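Local atomic coordinates of virulence sensor protein BvgS (Bordetella pertussis, PDB entry 6ZJ8), a protein that probably acts as a sensor histidine kinase controlling virulence, its PAS domain contributing to signal transduction. Residues 116-120 and 130-134; 68-72 and 85-91; 54-58 and 106-110; 33-38 and 49-53. All blocks are in the same frame, centred on the assembly; numbering follows the deposited sequence.

Contact 1 of 4, residues 116-120 and 130-134; sequences QWTIP and GIIGG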
loop_
_atom_site.group_PDB
_atom_site.type_symbol
_atom_site.label_atom_id
_atom_site.label_comp_id
_atom_site.label_asym_id
_atom_site.label_seq_id
_atom_site.Cartn_x
_atom_site.Cartn_y
_atom_site.Cartn_z
ATOM N N GLN A 116 -7.509 -4.330 2.076
ATOM C CA GLN A 116 -7.058 -3.528 0.949
ATOM C C GLN A 116 -8.124 -2.516 0.541
ATOM O O GLN A 116 -9.325 -2.774 0.655
ATOM C CB GLN A 116 -6.720 -4.427 -0.242
ATOM C CG GLN A 116 -5.732 -5.537 0.071
ATOM C CD GLN A 116 -5.791 -6.664 -0.940
ATOM O OE1 GLN A 116 -6.844 -7.264 -1.154
ATOM N NE2 GLN A 116 -4.660 -6.955 -1.569
ATOM N N TRP A 117 -7.674 -1.365 0.044
ATOM C CA TRP A 117 -8.591 -0.290 -0.309
ATOM C C TRP A 117 -7.993 0.575 -1.409
ATOM O O TRP A 117 -6.772 0.671 -1.552
ATOM C CB TRP A 117 -8.916 0.573 0.915
ATOM C CG TRP A 117 -7.703 1.203 1.524
ATOM C CD1 TRP A 117 -6.853 0.637 2.427
ATOM C CD2 TRP A 117 -7.199 2.519 1.269
ATOM N NE1 TRP A 117 -5.852 1.518 2.752
ATOM C CE2 TRP A 117 -6.042 2.683 2.055
ATOM C CE3 TRP A 117 -7.614 3.576 0.453
ATOM C CZ2 TRP A 117 -5.296 3.860 2.052
ATOM C CZ3 TRP A 117 -6.872 4.745 0.449
ATOM C CH2 TRP A 117 -5.727 4.877 1.244
ATOM N N THR A 118 -8.874 1.207 -2.188
ATOM C CA THR A 118 -8.464 2.180 -3.189
ATOM C C THR A 118 -9.544 3.243 -3.323
ATOM O O THR A 118 -10.738 2.939 -3.246
ATOM C CB THR A 118 -8.209 1.534 -4.559
ATOM O OG1 THR A 118 -9.405 0.902 -5.029
ATOM C CG2 THR A 118 -7.089 0.508 -4.476
ATOM N N ILE A 119 -9.115 4.491 -3.525
ATOM C CA ILE A 119 -10.011 5.613 -3.744
ATOM C C ILE A 119 -9.592 6.287 -5.051
ATOM O O ILE A 119 -8.437 6.707 -5.173
ATOM C CB ILE A 119 -9.980 6.632 -2.594
ATOM C CG1 ILE A 119 -10.242 5.958 -1.244
ATOM C CG2 ILE A 119 -11.007 7.732 -2.837
ATOM C CD1 ILE A 119 -11.693 5.655 -0.990
ATOM N N PRO A 120 -10.467 6.420 -6.037
ATOM C CA PRO A 120 -10.101 7.171 -7.241
ATOM C C PRO A 120 -10.295 8.669 -7.049
ATOM O O PRO A 120 -11.064 9.128 -6.201
ATOM C CB PRO A 120 -11.047 6.620 -8.315
ATOM C CG PRO A 120 -12.181 5.963 -7.574
ATOM C CD PRO A 120 -11.856 5.929 -6.102
ATOM N N GLY A 130 -6.102 9.047 -11.285
ATOM C CA GLY A 130 -5.402 7.961 -10.628
ATOM C C GLY A 130 -6.209 7.414 -9.474
ATOM O O GLY A 130 -7.400 7.699 -9.329
ATOM N N ILE A 131 -5.536 6.616 -8.649
ATOM C CA ILE A 131 -6.133 6.032 -7.457
ATOM C C ILE A 131 -5.179 6.218 -6.287
ATOM O O ILE A 131 -3.956 6.143 -6.449
ATOM C CB ILE A 131 -6.459 4.534 -7.646
ATOM C CG1 ILE A 131 -5.206 3.750 -8.040
ATOM C CG2 ILE A 131 -7.549 4.357 -8.693
ATOM C CD1 ILE A 131 -5.115 2.395 -7.381
ATOM N N ILE A 132 -5.742 6.478 -5.116
ATOM C CA ILE A 132 -5.026 6.393 -3.851
ATOM C C ILE A 132 -5.401 5.062 -3.217
ATOM O O ILE A 132 -6.574 4.669 -3.234
ATOM C CB ILE A 132 -5.379 7.571 -2.925
ATOM C CG1 ILE A 132 -5.143 8.909 -3.635
ATOM C CG2 ILE A 132 -4.551 7.504 -1.653
ATOM C CD1 ILE A 132 -6.201 9.957 -3.337
ATOM N N GLY A 133 -4.416 4.356 -2.673
ATOM C CA GLY A 133 -4.699 3.042 -2.132
ATOM C C GLY A 133 -3.701 2.628 -1.074
ATOM O O GLY A 133 -2.755 3.352 -0.754
ATOM N N GLY A 134 -3.935 1.437 -0.536
ATOM C CA GLY A 134 -3.078 0.886 0.492
ATOM C C GLY A 134 -3.739 -0.321 1.122
ATOM O O GLY A 134 -4.709 -0.868 0.593
#
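Trp117 lies back across the neighbouring strand, its indole spread over the glycine pair Gly133-Gly134. The turn comes at the first torsion: chi1 of 59° sets CG between the backbone N and the carbonyl carbon, and from CB the ring swings over the opposite chain. From there CG passes above Gly134 O, CD1 comes closer to the same oxygen at 3.2 Å, and NE1 sits over the carbonyl carbon of Gly134 without a hydrogen bond to its oxygen. CE2 and CD2 cover Gly134 N, CZ2 reaches the carbonyl carbon of Gly133, and the far rim, CZ3, approaches Ile132 O. Gly133 CA stands over the six-membered ring, 3.9 Å from its centroid and 14° off the normal, a CH-pi contact. At the end of the indole, Trp117 CH2 touches Ile132 CG2 at 4.1 Å. Gly134, whose missing side chain would stand on the indole's own face, lets the ring settle directly on the backbone.

Beneath it the strands pair regularly, antiparallel at 156°. Trp117 and Gly134 exchange two N-H...O bonds, and so do Ile119 and Ile132, where Ile119 N to Ile132 O measures 2.6 Å. On the face opposite the indole, Thr118 CG2 meets Ile131 CD1 at 4.0 Å and Pro120 CB meets Ile131 CG2. Strand 99-107 flanks one side of this pair and strand 37-41 the other. This is the antiparallel hairpin of strands 110-122 and 128-137, in the middle of the five-stranded PAS sheet.

Contact 2 of 4, residues 68-72 and 85-91; sequences TIPEA and HEFLLTR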
loop_
_atom_site.group_PDB
_atom_site.type_symbol
_atom_site.label_atom_id
_atom_site.label_comp_id
_atom_site.label_asym_id
_atom_site.label_seq_id
_atom_site.Cartn_x
_atom_site.Cartn_y
_atom_site.Cartn_z
ATOM N N THR A 68 5.687 0.451 -12.811
ATOM C CA THR A 68 4.356 -0.135 -12.812
ATOM C C THR A 68 4.359 -1.527 -12.192
ATOM O O THR A 68 5.399 -2.180 -12.069
ATOM C CB THR A 68 3.794 -0.222 -14.238
ATOM O OG1 THR A 68 4.635 -1.066 -15.036
ATOM C CG2 THR A 68 3.727 1.153 -14.871
ATOM N N ILE A 69 3.165 -1.965 -11.800
ATOM C CA ILE A 69 2.919 -3.328 -11.337
ATOM C C ILE A 69 1.964 -3.976 -12.333
ATOM O O ILE A 69 0.740 -3.921 -12.136
ATOM C CB ILE A 69 2.326 -3.357 -9.919
ATOM C CG1 ILE A 69 3.008 -2.332 -9.006
ATOM C CG2 ILE A 69 2.441 -4.765 -9.339
ATOM C CD1 ILE A 69 4.410 -2.688 -8.611
ATOM N N PRO A 70 2.459 -4.586 -13.411
ATOM C CA PRO A 70 1.551 -5.078 -14.454
ATOM C C PRO A 70 0.589 -6.135 -13.930
ATOM O O PRO A 70 0.885 -6.868 -12.983
ATOM C CB PRO A 70 2.502 -5.661 -15.508
ATOM C CG PRO A 70 3.817 -5.001 -15.250
ATOM C CD PRO A 70 3.873 -4.789 -13.770
ATOM N N GLU A 71 -0.584 -6.200 -14.566
ATOM C CA GLU A 71 -1.563 -7.224 -14.214
ATOM C C GLU A 71 -1.136 -8.591 -14.735
ATOM O O GLU A 71 -1.288 -9.602 -14.040
ATOM C CB GLU A 71 -2.938 -6.849 -14.769
ATOM C CG GLU A 71 -3.499 -5.541 -14.229
ATOM C CD GLU A 71 -3.844 -5.612 -12.755
ATOM O OE1 GLU A 71 -3.946 -6.735 -12.217
ATOM O OE2 GLU A 71 -4.013 -4.541 -12.134
ATOM N N ALA A 72 -0.599 -8.640 -15.951
ATOM C CA ALA A 72 -0.144 -9.892 -16.530
ATOM C C ALA A 72 1.228 -10.269 -15.981
ATOM O O ALA A 72 2.002 -9.423 -15.524
ATOM C CB ALA A 72 -0.086 -9.788 -18.053
ATOM N N HIS A 85 1.966 -7.198 -6.502
ATOM C CA HIS A 85 0.677 -7.451 -7.136
ATOM C C HIS A 85 -0.317 -8.046 -6.148
ATOM O O HIS A 85 -1.514 -7.739 -6.195
ATOM C CB HIS A 85 0.855 -8.380 -8.337
ATOM C CG HIS A 85 -0.379 -8.528 -9.171
ATOM N ND1 HIS A 85 -1.100 -9.701 -9.231
ATOM C CD2 HIS A 85 -1.024 -7.649 -9.973
ATOM C CE1 HIS A 85 -2.133 -9.539 -10.036
ATOM N NE2 HIS A 85 -2.110 -8.302 -10.499
ATOM N N GLU A 86 0.162 -8.897 -5.237
ATOM C CA GLU A 86 -0.732 -9.532 -4.275
ATOM C C GLU A 86 -1.350 -8.507 -3.328
ATOM O O GLU A 86 -2.541 -8.592 -3.004
ATOM C CB GLU A 86 0.031 -10.606 -3.498
ATOM C CG GLU A 86 0.448 -11.795 -4.361
ATOM C CD GLU A 86 1.449 -12.709 -3.678
ATOM O OE1 GLU A 86 2.118 -13.491 -4.387
ATOM O OE2 GLU A 86 1.574 -12.646 -2.435
ATOM N N PHE A 87 -0.564 -7.526 -2.883
ATOM C CA PHE A 87 -1.079 -6.535 -1.946
ATOM C C PHE A 87 -1.972 -5.502 -2.619
ATOM O O PHE A 87 -2.837 -4.917 -1.959
ATOM C CB PHE A 87 0.076 -5.822 -1.244
ATOM C CG PHE A 87 0.790 -6.672 -0.239
ATOM C CD1 PHE A 87 1.858 -7.465 -0.618
ATOM C CD2 PHE A 87 0.392 -6.679 1.087
ATOM C CE1 PHE A 87 2.517 -8.248 0.310
ATOM C CE2 PHE A 87 1.048 -7.457 2.018
ATOM C CZ PHE A 87 2.110 -8.243 1.631
ATOM N N LEU A 88 -1.774 -5.257 -3.910
ATOM C CA LEU A 88 -2.564 -4.269 -4.625
ATOM C C LEU A 88 -3.865 -4.889 -5.119
ATOM O O LEU A 88 -4.088 -6.098 -5.023
ATOM C CB LEU A 88 -1.769 -3.700 -5.800
ATOM C CG LEU A 88 -0.423 -3.080 -5.427
ATOM C CD1 LEU A 88 0.400 -2.842 -6.674
ATOM C CD2 LEU A 88 -0.618 -1.784 -4.666
ATOM N N LEU A 89 -4.733 -4.039 -5.655
ATOM C CA LEU A 89 -5.996 -4.459 -6.236
ATOM C C LEU A 89 -5.930 -4.342 -7.753
ATOM O O LEU A 89 -5.204 -3.505 -8.298
ATOM C CB LEU A 89 -7.157 -3.621 -5.699
ATOM C CG LEU A 89 -7.441 -3.756 -4.202
ATOM C CD1 LEU A 89 -8.663 -2.938 -3.818
ATOM C CD2 LEU A 89 -7.632 -5.215 -3.815
ATOM N N THR A 90 -6.696 -5.196 -8.427
ATOM C CA THR A 90 -6.709 -5.204 -9.883
ATOM C C THR A 90 -7.229 -3.874 -10.420
ATOM O O THR A 90 -7.979 -3.153 -9.754
ATOM C CB THR A 90 -7.571 -6.359 -10.398
ATOM O OG1 THR A 90 -7.236 -7.560 -9.693
ATOM C CG2 THR A 90 -7.338 -6.579 -11.885
ATOM N N ARG A 91 -6.815 -3.549 -11.642
ATOM C CA ARG A 91 -7.169 -2.284 -12.287
ATOM C C ARG A 91 -8.502 -2.470 -13.004
ATOM O O ARG A 91 -8.565 -3.075 -14.078
ATOM C CB ARG A 91 -6.062 -1.851 -13.242
ATOM C CG ARG A 91 -6.181 -0.418 -13.745
ATOM C CD ARG A 91 -4.932 0.022 -14.502
ATOM N NE ARG A 91 -4.681 -0.790 -15.692
ATOM C CZ ARG A 91 -5.258 -0.594 -16.875
ATOM N NH1 ARG A 91 -6.136 0.388 -17.040
ATOM N NH2 ARG A 91 -4.960 -1.387 -17.894
#
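Ile69 opens the contact by pressing its CG1 against Leu88 CD1 at 3.5 Å, the two side chains crossing at about a right angle. Its other branch, CG2, lies against His85 N and CB, on the last turn of helix 79-87. At Pro70 CB points away from the helix, but the carbonyl O of Pro70 lies 3.6 Å from His85 CD2.

Glu71 does the polar work. A bend at chi2 (-68°) brings the carboxylate between His85 and the residues that follow the helix. OE1 accepts from His85 NE2 at 3.0 Å in a nearly straight bond, 167° at the hydrogen. The oxygen lies in the imidazole plane, yet the donor arrives from above the carboxylate plane, the two planes being 69° apart. Thr90 CG2 packs on the same OE1 at 3.4 Å. OE2 takes a weak bond from the backbone Arg91 N, so both carboxylate oxygens are engaged. A negative Glu71 would be expected to favour the proton on NE2 and might raise the pKa of the imidazole.

Leu88, where the chain leaves helical geometry, also packs on Tyr38 and Tyr53. A His-carboxylate hydrogen bond thus fastens a loop to the end of helix 79-87, within the helical and loop layer over the sheet of a PAS fold.

Contact 3 of 4, residues 54-58 and 106-110; sequences LDTFG and TLHGR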
loop_
_atom_site.group_PDB
_atom_site.type_symbol
_atom_site.label_atom_id
_atom_site.label_comp_id
_atom_site.label_asym_id
_atom_site.label_seq_id
_atom_site.Cartn_x
_atom_site.Cartn_y
_atom_site.Cartn_z
ATOM N N LEU A 54 7.099 0.596 1.313
ATOM C CA LEU A 54 8.407 0.172 0.823
ATOM C C LEU A 54 9.034 -0.882 1.727
ATOM O O LEU A 54 9.640 -1.843 1.240
ATOM C CB LEU A 54 9.328 1.385 0.701
ATOM C CG LEU A 54 8.846 2.473 -0.260
ATOM C CD1 LEU A 54 9.731 3.706 -0.175
ATOM C CD2 LEU A 54 8.806 1.927 -1.684
ATOM N N ASP A 55 8.909 -0.719 3.047
ATOM C CA ASP A 55 9.580 -1.629 3.969
ATOM C C ASP A 55 8.904 -2.993 4.041
ATOM O O ASP A 55 9.547 -3.967 4.445
ATOM C CB ASP A 55 9.649 -1.005 5.364
ATOM C CG ASP A 55 10.683 0.105 5.459
ATOM O OD1 ASP A 55 11.363 0.382 4.448
ATOM O OD2 ASP A 55 10.818 0.700 6.549
ATOM N N THR A 56 7.627 -3.089 3.669
ATOM C CA THR A 56 7.002 -4.399 3.540
ATOM C C THR A 56 7.837 -5.309 2.649
ATOM O O THR A 56 7.952 -6.514 2.904
ATOM C CB THR A 56 5.591 -4.258 2.967
ATOM O OG1 THR A 56 4.756 -3.572 3.908
ATOM C CG2 THR A 56 4.994 -5.632 2.651
ATOM N N PHE A 57 8.439 -4.741 1.604
ATOM C CA PHE A 57 9.199 -5.495 0.618
ATOM C C PHE A 57 10.701 -5.286 0.740
ATOM O O PHE A 57 11.462 -5.926 0.007
ATOM C CB PHE A 57 8.734 -5.110 -0.790
ATOM C CG PHE A 57 7.241 -5.092 -0.943
ATOM C CD1 PHE A 57 6.548 -6.253 -1.244
ATOM C CD2 PHE A 57 6.528 -3.917 -0.776
ATOM C CE1 PHE A 57 5.174 -6.241 -1.382
ATOM C CE2 PHE A 57 5.153 -3.900 -0.911
ATOM C CZ PHE A 57 4.475 -5.063 -1.213
ATOM N N GLY A 58 11.147 -4.412 1.638
ATOM C CA GLY A 58 12.568 -4.190 1.813
ATOM C C GLY A 58 13.237 -3.476 0.661
ATOM O O GLY A 58 14.421 -3.713 0.404
ATOM N N THR A 106 1.001 -13.989 1.243
ATOM C CA THR A 106 2.170 -14.696 1.745
ATOM C C THR A 106 3.426 -14.008 1.233
ATOM O O THR A 106 3.575 -13.790 0.027
ATOM C CB THR A 106 2.146 -16.163 1.313
ATOM O OG1 THR A 106 0.937 -16.777 1.780
ATOM C CG2 THR A 106 3.339 -16.910 1.883
ATOM N N LEU A 107 4.328 -13.677 2.154
ATOM C CA LEU A 107 5.527 -12.917 1.827
ATOM C C LEU A 107 6.561 -13.181 2.909
ATOM O O LEU A 107 6.252 -13.074 4.100
ATOM C CB LEU A 107 5.218 -11.416 1.732
ATOM C CG LEU A 107 6.410 -10.484 1.516
ATOM C CD1 LEU A 107 6.980 -10.658 0.122
ATOM C CD2 LEU A 107 6.001 -9.039 1.759
ATOM N N HIS A 108 7.781 -13.522 2.495
ATOM C CA HIS A 108 8.876 -13.764 3.432
ATOM C C HIS A 108 8.534 -14.904 4.389
ATOM O O HIS A 108 8.861 -14.864 5.578
ATOM C CB HIS A 108 9.219 -12.492 4.213
ATOM C CG HIS A 108 9.558 -11.321 3.346
ATOM N ND1 HIS A 108 9.340 -10.018 3.741
ATOM C CD2 HIS A 108 10.106 -11.254 2.108
ATOM C CE1 HIS A 108 9.735 -9.198 2.783
ATOM N NE2 HIS A 108 10.204 -9.922 1.781
ATOM N N GLY A 109 7.857 -15.925 3.867
ATOM C CA GLY A 109 7.466 -17.070 4.660
ATOM C C GLY A 109 6.345 -16.825 5.645
ATOM O O GLY A 109 5.995 -17.745 6.395
ATOM N N ARG A 110 5.766 -15.626 5.672
ATOM C CA ARG A 110 4.712 -15.267 6.611
ATOM C C ARG A 110 3.451 -14.902 5.839
ATOM O O ARG A 110 3.512 -14.132 4.875
ATOM C CB ARG A 110 5.150 -14.094 7.505
ATOM C CG ARG A 110 5.669 -14.521 8.872
ATOM C CD ARG A 110 6.249 -13.367 9.692
ATOM N NE ARG A 110 5.543 -12.104 9.488
ATOM C CZ ARG A 110 6.050 -11.041 8.865
ATOM N NH1 ARG A 110 7.284 -11.060 8.375
ATOM N NH2 ARG A 110 5.316 -9.946 8.737
#
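Helix 51-57 ends close to the type I' turn Leu107-Arg110, and the backbones stay well apart, with Phe57 CA and Leu107 CA 8.4 Å from each other, so side chains and one carbonyl bridge the gap. Leu107 makes most of the bridge. With CG anti to the backbone N (chi1 175°), its CD2 is carried out to the helix end, 3.7 Å from Thr56 CG2 and 3.4 Å from Thr56 O. The same methyl reaches Phe57 CD1 at 4.1 Å, the leucine and phenylalanine side chains crossing at about a right angle. Thr56 CG2 in turn covers the centre of one face of the Phe57 ring, while its OG1 is bonded back to Ala52 O.

The helix closes in a Schellman motif with Gly58, at positive phi, as its C-prime residue. The turn facing it is the tight hairpin connection between strands 99-107 and 110-122 of the PAS sheet, closed by paired backbone bonds between Leu107 and Arg110.

His108 lies beneath its neighbour, Leu107 CG standing 3.6 Å above the middle of the imidazole. Its CE1 comes 3.2 Å from Thr56 O, a carbon-oxygen approach, and the ring edge faces Phe57 CA. On the interior side Phe57 meets Phe87 and Trp135.

Contact 4 of 4, residues 33-38 and 49-53; sequences TPNPIY and CNDAY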
loop_
_atom_site.group_PDB
_atom_site.type_symbol
_atom_site.label_atom_id
_atom_site.label_comp_id
_atom_site.label_asym_id
_atom_site.label_seq_id
_atom_site.Cartn_x
_atom_site.Cartn_y
_atom_site.Cartn_z
ATOM N N THR A 33 3.772 7.497 8.557
ATOM C CA THR A 33 2.452 6.894 8.588
ATOM C C THR A 33 2.584 5.385 8.729
ATOM O O THR A 33 3.409 4.771 8.033
ATOM C CB THR A 33 1.631 7.241 7.330
ATOM O OG1 THR A 33 2.387 6.953 6.147
ATOM C CG2 THR A 33 1.251 8.712 7.338
ATOM N N PRO A 34 1.812 4.748 9.619
ATOM C CA PRO A 34 2.069 3.340 9.945
ATOM C C PRO A 34 1.537 2.351 8.921
ATOM O O PRO A 34 2.117 1.275 8.751
ATOM C CB PRO A 34 1.366 3.168 11.300
ATOM C CG PRO A 34 0.263 4.158 11.278
ATOM C CD PRO A 34 0.751 5.329 10.465
ATOM N N ASN A 35 0.447 2.688 8.241
ATOM C CA ASN A 35 -0.096 1.724 7.291
ATOM C C ASN A 35 0.390 2.020 5.877
ATOM O O ASN A 35 0.523 3.189 5.498
ATOM C CB ASN A 35 -1.625 1.747 7.313
ATOM C CG ASN A 35 -2.196 1.294 8.641
ATOM O OD1 ASN A 35 -1.702 0.349 9.254
ATOM N ND2 ASN A 35 -3.241 1.973 9.097
ATOM N N PRO A 36 0.677 0.993 5.076
ATOM C CA PRO A 36 1.079 1.239 3.686
ATOM C C PRO A 36 0.046 2.059 2.930
ATOM O O PRO A 36 -1.158 1.801 3.008
ATOM C CB PRO A 36 1.213 -0.171 3.104
ATOM C CG PRO A 36 1.570 -1.017 4.273
ATOM C CD PRO A 36 0.819 -0.430 5.440
ATOM N N ILE A 37 0.531 3.052 2.189
ATOM C CA ILE A 37 -0.315 3.852 1.314
ATOM C C ILE A 37 0.496 4.215 0.080
ATOM O O ILE A 37 1.707 4.446 0.163
ATOM C CB ILE A 37 -0.852 5.115 2.019
ATOM C CG1 ILE A 37 -1.815 5.860 1.091
ATOM C CG2 ILE A 37 0.287 6.033 2.420
ATOM C CD1 ILE A 37 -2.478 7.048 1.729
ATOM N N TYR A 38 -0.179 4.257 -1.066
ATOM C CA TYR A 38 0.453 4.570 -2.337
ATOM C C TYR A 38 -0.501 5.410 -3.174
ATOM O O TYR A 38 -1.684 5.553 -2.855
ATOM C CB TYR A 38 0.835 3.298 -3.103
ATOM C CG TYR A 38 -0.347 2.390 -3.361
ATOM C CD1 TYR A 38 -1.152 2.561 -4.481
ATOM C CD2 TYR A 38 -0.669 1.372 -2.475
ATOM C CE1 TYR A 38 -2.240 1.734 -4.715
ATOM C CE2 TYR A 38 -1.754 0.542 -2.699
ATOM C CZ TYR A 38 -2.536 0.729 -3.816
ATOM O OH TYR A 38 -3.613 -0.098 -4.035
ATOM N N CYS A 49 4.576 6.416 -2.400
ATOM C CA CYS A 49 4.434 5.276 -1.504
ATOM C C CYS A 49 5.226 5.576 -0.243
ATOM O O CYS A 49 6.375 6.022 -0.323
ATOM C CB CYS A 49 4.916 3.981 -2.166
ATOM S SG CYS A 49 6.435 4.133 -3.115
ATOM N N ASN A 50 4.609 5.350 0.913
ATOM C CA ASN A 50 5.263 5.649 2.175
ATOM C C ASN A 50 6.215 4.517 2.555
ATOM O O ASN A 50 6.336 3.507 1.856
ATOM C CB ASN A 50 4.220 5.904 3.260
ATOM C CG ASN A 50 3.371 4.683 3.562
ATOM O OD1 ASN A 50 3.376 3.699 2.819
ATOM N ND2 ASN A 50 2.618 4.751 4.653
ATOM N N ASP A 51 6.912 4.696 3.680
ATOM C CA ASP A 51 7.894 3.704 4.105
ATOM C C ASP A 51 7.235 2.412 4.568
ATOM O O ASP A 51 7.853 1.346 4.496
ATOM C CB ASP A 51 8.763 4.276 5.222
ATOM C CG ASP A 51 9.644 5.410 4.751
ATOM O OD1 ASP A 51 9.729 5.636 3.523
ATOM O OD2 ASP A 51 10.252 6.076 5.611
ATOM N N ALA A 52 5.994 2.482 5.055
ATOM C CA ALA A 52 5.275 1.258 5.392
ATOM C C ALA A 52 5.088 0.393 4.154
ATOM O O ALA A 52 5.229 -0.834 4.211
ATOM C CB ALA A 52 3.925 1.595 6.022
ATOM N N TYR A 53 4.777 1.024 3.020
ATOM C CA TYR A 53 4.719 0.314 1.749
ATOM C C TYR A 53 6.083 -0.267 1.393
ATOM O O TYR A 53 6.232 -1.480 1.203
ATOM C CB TYR A 53 4.231 1.273 0.659
ATOM C CG TYR A 53 3.990 0.628 -0.683
ATOM C CD1 TYR A 53 5.048 0.242 -1.491
ATOM C CD2 TYR A 53 2.701 0.418 -1.149
ATOM C CE1 TYR A 53 4.830 -0.349 -2.716
ATOM C CE2 TYR A 53 2.473 -0.170 -2.375
ATOM C CZ TYR A 53 3.539 -0.551 -3.154
ATOM O OH TYR A 53 3.315 -1.135 -4.378
HETATM O O HOH W 1 5.453 5.086 6.419
#
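Asn50 points its amide at Thr33, Asn35 and Ile37 and bonds to all three. Chi1 of 64° places CG between the backbone N and the carbonyl carbon and aims the group at residues 33-37. Both ND2 hydrogens are used, each partner near the amide plane: one goes to Thr33 OG1 at 2.7 Å, almost straight at 169°, the other to Asn35 O at 2.7 Å. OD1 is gripped from both faces of that plane, by Ile37 N at 3.0 Å on one and by Tyr53 N on the other. The second of these caps helix 51-57, with Asn50 as N-cap. Four bonds in all leave the amide little freedom to rotate. Ile37 CG2 packs against it, the two side chains crossing at about a right angle, and the backbone adds Asn50 N to Ile37 O.

Next to the amide, Ala52 CB nestles against the bend at residues 34-36, 3.3 Å from Pro34 O and close to Pro36 N and CD. A water links Thr33 O, to which it donates, with Ala52 N. Beyond Pro36, whose CB meets Tyr53 CB, the two tyrosines converge: Tyr38 CD2 touches Tyr53 CE2 at 3.5 Å, with the ring planes 70° apart.

Thr33 OG1 also bonds to Leu29 O, tying the site to helix 17-31, and Asn35 OD1 bonds to Arg141 of helix 138-155. Strand 37-41 pairs with strand 46-49 at Tyr38-Cys49 and with strand 128-137 on its other side, while Trp135 packs on Pro36 and Tyr53.

How the contacts relate
Contacts 1 and 4 are built on the sheet and meet through strand 37-41, where Gly133 O lies 2.7 Å from Tyr38 N. Contact 1 relies on paired backbone bonds and one indole, contact 4 on a single buried amide that also starts helix 51-57. Contact 3 takes up the other end of that helix, with apolar contacts and no hydrogen bond across it; contact 2 adds a carboxylate-imidazole bond at the C-terminal end of helix 79-87, where Thr90 and Arg91 are exposed. Each is only partly buried, yet their inner residues converge: Leu88 of contact 2 packs on Tyr38 of contact 4, and Phe87 on Phe57 of contact 3. Gln116 joins contact 1 to helix 79-87 through weak bonds to backbone carbonyls.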